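Local coordinates for protein hypothetic aldehyde deformylating oxygenase (Sulfolobus tokodaii, PDB 5V4T) that binds iron within a ferritin-like helical fold and probably acts as an oxidoreductase with aldehyde deformylating oxygenase activity, at residues A[102-107]-A[160-165]; A[22-27]-A[63-68]; A[37-42]-A[52-57]. One frame throughout, in Å; residues are numbered along the deposited sequence.

Contact 3 carries Glu57, which binds the ferric ion, and the other two contacts are placed around that site. Contacts 2 and 3 both use helix 49-67, but at different turns, with centres 18 Å apart and nearest atoms still about 6 Å apart. Contact 1 touches contact 3 directly: His107 NE2 lies 2.9 Å from Gln53 OE1, a probable hydrogen bond, and Phe106 CE2 packs 4.0 Å from Glu57 OE2. Contacts 1 and 2 lie on opposite sides of the chain's centre, 26 Å apart between centres. The side chain of Phe23 in contact 2 comes within about 8 Å of the iron, that of Arg105 in contact 1 within about 12 Å.

Contact 1 (A[102-107]-A[160-165]); sequences IATRFH and EYAVKR
Arg165 lays its aliphatic root over Thr104, with Arg165 CB 3.6 Å from Thr104 CB, and then doubles back to grip the same residue with its head. The chain bends at chi2 (-88°) and again at chi3, which brings NE rather than an end nitrogen to the threonine hydroxyl. Arg165 NE donates to Thr104 OG1 over 2.9 Å at an N-H...O angle of 172°, and the oxygen sits in the guanidinium plane, at its edge. On the other branch, Thr104 CG2 points to Ala162 and meets its CB at 3.8 Å. These residues join helix 98-128 to helix 159-179 of the ferritin-like bundle; the short segments run in the same general sense, crossing at -33° with axes 9.3 Å apart. The hydroxyl of Thr104 is also bonded back to the carbonyl of Glu100 in its own helix, so the arginine meets an oxygen already fixed in rotation. Further along, Arg165 NH2 reaches Arg105 CB at 3.8 Å, and one water accepts from both Arg105 NH2 and Arg165 NH1, each at 2.9 Å. Arg105 NE and Arg165 NH2 lie 4.3 Å apart; their like charges are probably balanced by the carboxylate of Asp92, with which each of these two nitrogens forms a salt bridge.

Contact 2 (A[22-27]-A[63-68]); sequences HFYPAS and FFNEYF
A mainly aromatic seam of the ferritin-like bundle is formed where segment 22-27, leading out of helix 10-23 into loop, lies against the later turns of helix 49-67, and Phe64 is its central side chain. Phe23 approaches through its root: Phe23 CB is 3.4 Å from Phe64 CE2, a snug apolar contact. The two rings lean only 20° from parallel, yet their centroids stand 5.6 Å apart, so they are slid past one another with hardly any overlap and the touch is made by CB and rim carbons. Tyr24 takes the other end of the same phenylalanine, with Tyr24 CB 3.6 Å from Phe64 CB. Its CG is anti to the backbone N (chi1 -176°), which carries the phenol across the side of the helix to Asn65, while the Phe64 side chain slides past it in the opposite direction. Tyr24 CZ thereby packs 3.6 Å from Asn65 CB. Beyond these residues the chain turns sharply at Pro25, the centre of an inverse gamma turn closed by Ala26 N to Tyr24 O at 2.7 Å. An alanine in place of Tyr24 keeps the CB against Phe64 but removes the phenol, which would probably leave a gap beside Asn65 CB. Deeper in the bundle, Phe64 rests on Phe134, Ile138 and Ile141 of helix 132-155, and Phe23 on Ala115, Leu119 and Leu122 of helix 98-128.

Contact 3 (A[37-42]-A[52-57]); sequences KLSFEK and QQVIEE. With FE (Fe (III) ion), chain C.
Apolar contact between helix 34-46 and helix 49-67 runs through Val54, whose two methyls are shared between two neighbours. Val54 CG1 meets the edge of the Phe40 ring, close to the ring plane, at 3.3 Å from Phe40 CE1, which is tight. The ring reaches it because chi2 of Phe40 is 2°, an unusual setting that turns the CD1-CE1 edge toward the valine. The other methyl, Val54 CG2, lies more loosely beside Ser39, 4.0 Å from Ser39 O; the serine hydroxyl is bonded to the carbonyl of Lys36 within its own helix.

Polar bonds lie on other faces of helix 49-67. Gln52 NE2 donates to Glu56 OE2 one turn later, 3.0 Å and nearly straight at 173°, though the amide comes in from above the carboxylate plane, 47° out of it. Glu56 also pairs with Arg147 and accepts from His148 NE2, a second-shell arrangement that probably helps to hold the ligand His148 in orientation.

Metal bonds belong to Glu57. Its OE2 binds the ferric ion at 2.0 Å, while Glu57 OE1 accepts 2.9 Å from a water that is itself an iron ligand. Glu111, Glu145 and His148 complete the protein ligands, the last two forming the Glu-x-x-His pattern characteristic of ferritin-like iron sites.

Contact 1 (A[102-107]-A[160-165])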
loop_
_atom_site.group_PDB
_atom_site.type_symbol
_atom_site.label_atom_id
_atom_site.label_comp_id
_atom_site.label_asym_id
_atom_site.label_seq_id
_atom_site.Cartn_x
_atom_site.Cartn_y
_atom_site.Cartn_z
ATOM N N ILE A 102 -12.405 7.906 0.819
ATOM C CA ILE A 102 -10.958 7.772 0.832
ATOM C C ILE A 102 -10.445 7.109 2.109
ATOM O O ILE A 102 -9.522 6.277 2.041
ATOM C CB ILE A 102 -10.261 9.117 0.627
ATOM C CG1 ILE A 102 -10.612 9.655 -0.729
ATOM C CG2 ILE A 102 -8.783 8.923 0.652
ATOM C CD1 ILE A 102 -10.548 11.164 -0.786
ATOM N N ALA A 103 -10.999 7.463 3.244
ATOM C CA ALA A 103 -10.507 6.886 4.492
ATOM C C ALA A 103 -10.692 5.378 4.532
ATOM O O ALA A 103 -9.866 4.667 5.099
ATOM C CB ALA A 103 -11.168 7.523 5.673
ATOM N N THR A 104 -11.793 4.884 3.951
ATOM C CA THR A 104 -11.992 3.438 3.895
ATOM C C THR A 104 -11.225 2.737 2.783
ATOM O O THR A 104 -10.605 1.667 3.025
ATOM C CB THR A 104 -13.510 3.164 3.817
ATOM O OG1 THR A 104 -14.102 3.943 2.783
ATOM C CG2 THR A 104 -14.119 3.529 5.062
ATOM N N ARG A 105 -11.265 3.255 1.566
ATOM C CA ARG A 105 -10.559 2.609 0.472
ATOM C C ARG A 105 -9.055 2.709 0.631
ATOM O O ARG A 105 -8.334 1.700 0.436
ATOM C CB ARG A 105 -10.948 3.173 -0.899
ATOM C CG ARG A 105 -10.159 2.559 -2.050
ATOM C CD ARG A 105 -10.467 3.181 -3.394
ATOM N NE ARG A 105 -11.835 2.902 -3.788
ATOM C CZ ARG A 105 -12.261 1.897 -4.554
ATOM N NH1 ARG A 105 -11.453 1.000 -5.021
ATOM N NH2 ARG A 105 -13.594 1.776 -4.790
ATOM N N PHE A 106 -8.597 3.901 1.022
ATOM C CA PHE A 106 -7.142 4.129 1.082
ATOM C C PHE A 106 -6.623 3.852 2.476
ATOM O O PHE A 106 -5.890 2.824 2.679
ATOM C CB PHE A 106 -6.754 5.542 0.651
ATOM C CG PHE A 106 -5.272 5.671 0.475
ATOM C CD1 PHE A 106 -4.623 5.064 -0.603
ATOM C CD2 PHE A 106 -4.525 6.375 1.389
ATOM C CE1 PHE A 106 -3.251 5.120 -0.723
ATOM C CE2 PHE A 106 -3.141 6.450 1.251
ATOM C CZ PHE A 106 -2.509 5.815 0.201
ATOM N N HIS A 107 -6.999 4.621 3.494
ATOM C CA HIS A 107 -6.356 4.389 4.767
ATOM C C HIS A 107 -6.594 2.988 5.314
ATOM O O HIS A 107 -5.699 2.360 5.878
ATOM C CB HIS A 107 -6.716 5.460 5.763
ATOM C CG HIS A 107 -6.377 6.843 5.288
ATOM N ND1 HIS A 107 -7.051 7.499 4.276
ATOM C CD2 HIS A 107 -5.368 7.666 5.648
ATOM C CE1 HIS A 107 -6.504 8.679 4.064
ATOM N NE2 HIS A 107 -5.484 8.811 4.897
ATOM N N GLU A 160 -21.016 2.895 10.921
ATOM C CA GLU A 160 -21.681 1.861 10.137
ATOM C C GLU A 160 -21.356 1.914 8.649
ATOM O O GLU A 160 -21.019 0.881 8.025
ATOM C CB GLU A 160 -23.201 1.962 10.402
ATOM C CG GLU A 160 -24.045 0.942 9.680
ATOM C CD GLU A 160 -25.558 1.167 9.852
ATOM O OE1 GLU A 160 -26.012 1.977 10.709
ATOM O OE2 GLU A 160 -26.323 0.476 9.121
ATOM N N TYR A 161 -21.346 3.127 8.040
ATOM C CA TYR A 161 -20.993 3.243 6.679
ATOM C C TYR A 161 -19.529 2.797 6.421
ATOM O O TYR A 161 -19.218 2.110 5.438
ATOM C CB TYR A 161 -21.102 4.714 6.263
ATOM C CG TYR A 161 -20.752 4.979 4.837
ATOM C CD1 TYR A 161 -21.623 4.776 3.812
ATOM C CD2 TYR A 161 -19.486 5.503 4.512
ATOM C CE1 TYR A 161 -21.275 5.069 2.470
ATOM C CE2 TYR A 161 -19.142 5.785 3.200
ATOM C CZ TYR A 161 -20.084 5.607 2.197
ATOM O OH TYR A 161 -19.794 5.839 0.904
ATOM N N ALA A 162 -18.646 3.174 7.337
ATOM C CA ALA A 162 -17.217 2.840 7.162
ATOM C C ALA A 162 -16.934 1.333 7.260
ATOM O O ALA A 162 -16.224 0.768 6.453
ATOM C CB ALA A 162 -16.363 3.611 8.172
ATOM N N VAL A 163 -17.593 0.708 8.216
ATOM C CA VAL A 163 -17.443 -0.752 8.339
ATOM C C VAL A 163 -17.933 -1.424 7.076
ATOM O O VAL A 163 -17.280 -2.312 6.566
ATOM C CB VAL A 163 -18.135 -1.279 9.601
ATOM C CG1 VAL A 163 -18.126 -2.810 9.640
ATOM C CG2 VAL A 163 -17.498 -0.736 10.839
ATOM N N LYS A 164 -19.147 -1.041 6.581
ATOM C CA LYS A 164 -19.668 -1.637 5.372
ATOM C C LYS A 164 -18.724 -1.416 4.162
ATOM O O LYS A 164 -18.529 -2.339 3.350
ATOM C CB LYS A 164 -21.087 -1.139 5.085
ATOM C CG LYS A 164 -22.102 -1.626 6.109
ATOM C CD LYS A 164 -23.504 -1.065 5.872
ATOM C CE LYS A 164 -23.821 -0.843 4.387
ATOM N NZ LYS A 164 -25.308 -0.801 4.086
ATOM N N ARG A 165 -18.112 -0.222 4.071
ATOM C CA ARG A 165 -17.128 0.039 3.051
ATOM C C ARG A 165 -15.955 -0.913 3.111
ATOM O O ARG A 165 -15.505 -1.441 2.039
ATOM C CB ARG A 165 -16.575 1.456 3.126
ATOM C CG ARG A 165 -17.526 2.542 2.677
ATOM C CD ARG A 165 -17.461 2.829 1.214
ATOM N NE ARG A 165 -16.167 3.343 0.824
ATOM C CZ ARG A 165 -15.801 3.488 -0.420
ATOM N NH1 ARG A 165 -16.685 3.238 -1.405
ATOM N NH2 ARG A 165 -14.617 3.966 -0.715
HETATM O O HOH W 1 -15.788 3.523 -4.097
#

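Contact 2 (A[22-27]-A[63-68])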
loop_
_atom_site.group_PDB
_atom_site.type_symbol
_atom_site.label_atom_id
_atom_site.label_comp_id
_atom_site.label_asym_id
_atom_site.label_seq_id
_atom_site.Cartn_x
_atom_site.Cartn_y
_atom_site.Cartn_z
ATOM N N HIS A 22 3.894 -2.252 -6.303
ATOM C CA HIS A 22 2.599 -1.915 -5.674
ATOM C C HIS A 22 2.668 -0.617 -4.888
ATOM O O HIS A 22 1.678 0.089 -4.783
ATOM C CB HIS A 22 2.070 -3.047 -4.784
ATOM C CG HIS A 22 1.680 -4.280 -5.538
ATOM N ND1 HIS A 22 2.572 -5.020 -6.301
ATOM C CD2 HIS A 22 0.515 -4.975 -5.546
ATOM C CE1 HIS A 22 1.939 -6.064 -6.812
ATOM N NE2 HIS A 22 0.698 -6.071 -6.346
ATOM N N PHE A 23 3.830 -0.297 -4.363
ATOM C CA PHE A 23 4.034 1.013 -3.726
ATOM C C PHE A 23 4.450 2.102 -4.673
ATOM O O PHE A 23 4.287 3.298 -4.371
ATOM C CB PHE A 23 5.103 0.888 -2.635
ATOM C CG PHE A 23 4.712 -0.074 -1.564
ATOM C CD1 PHE A 23 4.918 -1.438 -1.690
ATOM C CD2 PHE A 23 4.061 0.371 -0.417
ATOM C CE1 PHE A 23 4.518 -2.337 -0.720
ATOM C CE2 PHE A 23 3.644 -0.540 0.543
ATOM C CZ PHE A 23 3.870 -1.898 0.390
ATOM N N TYR A 24 5.017 1.717 -5.797
ATOM C CA TYR A 24 5.528 2.654 -6.801
ATOM C C TYR A 24 5.306 2.059 -8.199
ATOM O O TYR A 24 6.230 1.500 -8.805
ATOM C CB TYR A 24 7.016 2.935 -6.509
ATOM C CG TYR A 24 7.602 3.978 -7.437
ATOM C CD1 TYR A 24 7.136 5.289 -7.401
ATOM C CD2 TYR A 24 8.568 3.649 -8.360
ATOM C CE1 TYR A 24 7.638 6.251 -8.260
ATOM C CE2 TYR A 24 9.074 4.613 -9.248
ATOM C CZ TYR A 24 8.612 5.899 -9.176
ATOM O OH TYR A 24 9.105 6.876 -10.022
ATOM N N PRO A 25 4.058 2.148 -8.720
ATOM C CA PRO A 25 3.665 1.422 -9.931
ATOM C C PRO A 25 4.160 2.089 -11.213
ATOM O O PRO A 25 3.368 2.667 -11.986
ATOM C CB PRO A 25 2.133 1.415 -9.842
ATOM C CG PRO A 25 1.801 2.686 -9.096
ATOM C CD PRO A 25 2.881 2.745 -8.041
ATOM N N ALA A 26 5.470 2.062 -11.386
ATOM C CA ALA A 26 6.138 2.830 -12.400
ATOM C C ALA A 26 5.627 2.516 -13.796
ATOM O O ALA A 26 5.566 3.424 -14.586
ATOM C CB ALA A 26 7.650 2.593 -12.340
ATOM N N SER A 27 5.260 1.265 -14.092
ATOM C CA SER A 27 4.773 0.885 -15.430
ATOM C C SER A 27 3.462 1.587 -15.805
ATOM O O SER A 27 3.143 1.725 -16.991
ATOM C CB SER A 27 4.563 -0.627 -15.534
ATOM O OG SER A 27 3.479 -1.067 -14.691
ATOM N N PHE A 63 11.749 7.148 -2.347
ATOM C CA PHE A 63 12.576 6.037 -1.865
ATOM C C PHE A 63 12.638 4.902 -2.914
ATOM O O PHE A 63 13.720 4.366 -3.230
ATOM C CB PHE A 63 12.062 5.568 -0.514
ATOM C CG PHE A 63 12.555 4.221 -0.131
ATOM C CD1 PHE A 63 13.850 4.045 0.355
ATOM C CD2 PHE A 63 11.753 3.123 -0.337
ATOM C CE1 PHE A 63 14.336 2.783 0.624
ATOM C CE2 PHE A 63 12.205 1.851 -0.033
ATOM C CZ PHE A 63 13.527 1.696 0.422
ATOM N N PHE A 64 11.486 4.508 -3.434
ATOM C CA PHE A 64 11.474 3.387 -4.379
ATOM C C PHE A 64 12.123 3.818 -5.690
ATOM O O PHE A 64 12.858 3.049 -6.273
ATOM C CB PHE A 64 10.064 2.858 -4.607
ATOM C CG PHE A 64 9.533 2.085 -3.449
ATOM C CD1 PHE A 64 10.034 0.798 -3.143
ATOM C CD2 PHE A 64 8.594 2.662 -2.573
ATOM C CE1 PHE A 64 9.520 0.074 -2.056
ATOM C CE2 PHE A 64 8.123 1.928 -1.517
ATOM C CZ PHE A 64 8.603 0.671 -1.232
ATOM N N ASN A 65 11.856 5.030 -6.118
ATOM C CA ASN A 65 12.418 5.470 -7.414
ATOM C C ASN A 65 13.914 5.534 -7.324
ATOM O O ASN A 65 14.594 5.082 -8.216
ATOM C CB ASN A 65 11.771 6.804 -7.766
ATOM C CG ASN A 65 12.293 7.394 -9.053
ATOM O OD1 ASN A 65 12.180 6.803 -10.107
ATOM N ND2 ASN A 65 12.888 8.542 -8.953
ATOM N N GLU A 66 14.446 6.040 -6.229
ATOM C CA GLU A 66 15.885 6.098 -6.043
ATOM C C GLU A 66 16.516 4.739 -5.868
ATOM O O GLU A 66 17.561 4.444 -6.431
ATOM C CB GLU A 66 16.244 6.952 -4.829
ATOM C CG GLU A 66 15.939 8.442 -5.039
ATOM C CD GLU A 66 16.642 9.042 -6.274
ATOM O OE1 GLU A 66 17.796 8.616 -6.615
ATOM O OE2 GLU A 66 16.034 9.950 -6.908
ATOM N N TYR A 67 15.880 3.868 -5.083
ATOM C CA TYR A 67 16.444 2.584 -4.851
ATOM C C TYR A 67 16.586 1.775 -6.154
ATOM O O TYR A 67 17.585 1.056 -6.305
ATOM C CB TYR A 67 15.602 1.763 -3.845
ATOM C CG TYR A 67 16.325 0.540 -3.344
ATOM C CD1 TYR A 67 17.188 0.608 -2.265
ATOM C CD2 TYR A 67 16.221 -0.688 -4.026
ATOM C CE1 TYR A 67 17.894 -0.523 -1.821
ATOM C CE2 TYR A 67 16.943 -1.821 -3.599
ATOM C CZ TYR A 67 17.780 -1.723 -2.491
ATOM O OH TYR A 67 18.485 -2.840 -2.118
ATOM N N PHE A 68 15.571 1.844 -6.995
ATOM C CA PHE A 68 15.499 1.010 -8.199
ATOM C C PHE A 68 15.968 1.740 -9.475
ATOM O O PHE A 68 15.731 1.234 -10.577
ATOM C CB PHE A 68 14.122 0.426 -8.368
ATOM C CG PHE A 68 13.814 -0.621 -7.322
ATOM C CD1 PHE A 68 14.462 -1.835 -7.309
ATOM C CD2 PHE A 68 12.902 -0.356 -6.311
ATOM C CE1 PHE A 68 14.187 -2.806 -6.353
ATOM C CE2 PHE A 68 12.603 -1.348 -5.348
ATOM C CZ PHE A 68 13.205 -2.559 -5.379
#

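Contact 3 (A[37-42]-A[52-57])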
loop_
_atom_site.group_PDB
_atom_site.type_symbol
_atom_site.label_atom_id
_atom_site.label_comp_id
_atom_site.label_asym_id
_atom_site.label_seq_id
_atom_site.Cartn_x
_atom_site.Cartn_y
_atom_site.Cartn_z
ATOM N N LYS A 37 -3.062 16.109 -7.888
ATOM C CA LYS A 37 -3.877 17.314 -7.710
ATOM C C LYS A 37 -4.979 17.101 -6.688
ATOM O O LYS A 37 -5.206 17.932 -5.819
ATOM C CB LYS A 37 -4.555 17.745 -9.016
ATOM C CG LYS A 37 -3.790 18.851 -9.645
ATOM C CD LYS A 37 -4.172 19.097 -11.102
ATOM C CE LYS A 37 -3.043 19.882 -11.778
ATOM N NZ LYS A 37 -3.412 20.278 -13.156
ATOM N N LEU A 38 -5.695 15.997 -6.825
ATOM C CA LEU A 38 -6.804 15.721 -5.907
ATOM C C LEU A 38 -6.324 15.569 -4.483
ATOM O O LEU A 38 -6.928 16.094 -3.572
ATOM C CB LEU A 38 -7.554 14.486 -6.338
ATOM C CG LEU A 38 -8.355 14.635 -7.645
ATOM C CD1 LEU A 38 -8.682 13.258 -8.204
ATOM C CD2 LEU A 38 -9.560 15.503 -7.440
ATOM N N SER A 39 -5.199 14.878 -4.291
ATOM C CA SER A 39 -4.712 14.699 -2.919
ATOM C C SER A 39 -4.234 16.025 -2.323
ATOM O O SER A 39 -4.488 16.344 -1.141
ATOM C CB SER A 39 -3.645 13.596 -2.873
ATOM O OG SER A 39 -2.449 14.085 -3.381
ATOM N N PHE A 40 -3.612 16.857 -3.154
ATOM C CA PHE A 40 -3.177 18.192 -2.652
ATOM C C PHE A 40 -4.385 19.035 -2.267
ATOM O O PHE A 40 -4.399 19.700 -1.185
ATOM C CB PHE A 40 -2.401 18.928 -3.698
ATOM C CG PHE A 40 -0.993 18.466 -3.897
ATOM C CD1 PHE A 40 -0.427 17.398 -3.202
ATOM C CD2 PHE A 40 -0.209 19.113 -4.799
ATOM C CE1 PHE A 40 0.930 17.031 -3.450
ATOM C CE2 PHE A 40 1.127 18.789 -5.003
ATOM C CZ PHE A 40 1.693 17.714 -4.355
ATOM N N GLU A 41 -5.377 19.013 -3.136
ATOM C CA GLU A 41 -6.607 19.763 -2.885
ATOM C C GLU A 41 -7.315 19.392 -1.615
ATOM O O GLU A 41 -7.628 20.259 -0.793
ATOM C CB GLU A 41 -7.552 19.674 -4.074
ATOM C CG GLU A 41 -6.991 20.320 -5.318
ATOM C CD GLU A 41 -7.883 20.081 -6.550
ATOM O OE1 GLU A 41 -8.825 19.240 -6.485
ATOM O OE2 GLU A 41 -7.635 20.758 -7.582
ATOM N N LYS A 42 -7.543 18.106 -1.421
ATOM C CA LYS A 42 -8.147 17.634 -0.235
ATOM C C LYS A 42 -7.305 17.863 0.992
ATOM O O LYS A 42 -7.806 18.260 2.040
ATOM C CB LYS A 42 -8.559 16.167 -0.365
ATOM C CG LYS A 42 -9.499 15.882 -1.513
ATOM C CD LYS A 42 -10.663 16.788 -1.595
ATOM C CE LYS A 42 -11.573 16.233 -2.655
ATOM N NZ LYS A 42 -12.791 17.066 -2.672
ATOM N N GLN A 52 1.124 16.476 5.994
ATOM C CA GLN A 52 2.262 15.617 6.308
ATOM C C GLN A 52 2.084 14.268 5.617
ATOM O O GLN A 52 3.028 13.719 5.067
ATOM C CB GLN A 52 2.450 15.493 7.790
ATOM C CG GLN A 52 3.649 14.626 8.096
ATOM C CD GLN A 52 4.237 14.864 9.428
ATOM O OE1 GLN A 52 4.057 15.905 10.040
ATOM N NE2 GLN A 52 4.946 13.858 9.921
ATOM N N GLN A 53 0.887 13.733 5.635
ATOM C CA GLN A 53 0.694 12.452 4.920
ATOM C C GLN A 53 1.022 12.496 3.446
ATOM O O GLN A 53 1.678 11.654 2.879
ATOM C CB GLN A 53 -0.718 11.880 5.143
ATOM C CG GLN A 53 -0.870 10.548 4.384
ATOM C CD GLN A 53 -2.195 9.865 4.636
ATOM O OE1 GLN A 53 -3.162 10.474 5.124
ATOM N NE2 GLN A 53 -2.273 8.628 4.154
ATOM N N VAL A 54 0.543 13.549 2.768
ATOM C CA VAL A 54 0.853 13.643 1.351
ATOM C C VAL A 54 2.352 13.782 1.117
ATOM O O VAL A 54 2.902 13.166 0.199
ATOM C CB VAL A 54 0.106 14.878 0.754
ATOM C CG1 VAL A 54 0.748 15.352 -0.564
ATOM C CG2 VAL A 54 -1.344 14.536 0.588
ATOM N N ILE A 55 3.024 14.581 1.922
ATOM C CA ILE A 55 4.504 14.680 1.807
ATOM C C ILE A 55 5.159 13.320 2.038
ATOM O O ILE A 55 6.057 12.947 1.302
ATOM C CB ILE A 55 5.047 15.742 2.756
ATOM C CG1 ILE A 55 4.665 17.116 2.145
ATOM C CG2 ILE A 55 6.533 15.622 2.933
ATOM C CD1 ILE A 55 4.606 18.153 3.202
ATOM N N GLU A 56 4.667 12.569 3.030
ATOM C CA GLU A 56 5.212 11.258 3.325
ATOM C C GLU A 56 4.986 10.297 2.189
ATOM O O GLU A 56 5.860 9.518 1.849
ATOM C CB GLU A 56 4.704 10.680 4.647
ATOM C CG GLU A 56 5.303 11.395 5.825
ATOM C CD GLU A 56 4.706 11.109 7.144
ATOM O OE1 GLU A 56 3.540 10.656 7.233
ATOM O OE2 GLU A 56 5.394 11.490 8.142
ATOM N N GLU A 57 3.839 10.356 1.529
ATOM C CA GLU A 57 3.612 9.487 0.391
ATOM C C GLU A 57 4.591 9.805 -0.769
ATOM O O GLU A 57 5.065 8.905 -1.454
ATOM C CB GLU A 57 2.201 9.573 -0.112
ATOM C CG GLU A 57 1.108 9.231 0.883
ATOM C CD GLU A 57 1.092 7.758 1.318
ATOM O OE1 GLU A 57 1.541 6.952 0.519
ATOM O OE2 GLU A 57 0.544 7.452 2.384
HETATM FE FE FE C . 0.524 5.782 3.503
HETATM O O HOH W 2 0.541 4.600 1.804
#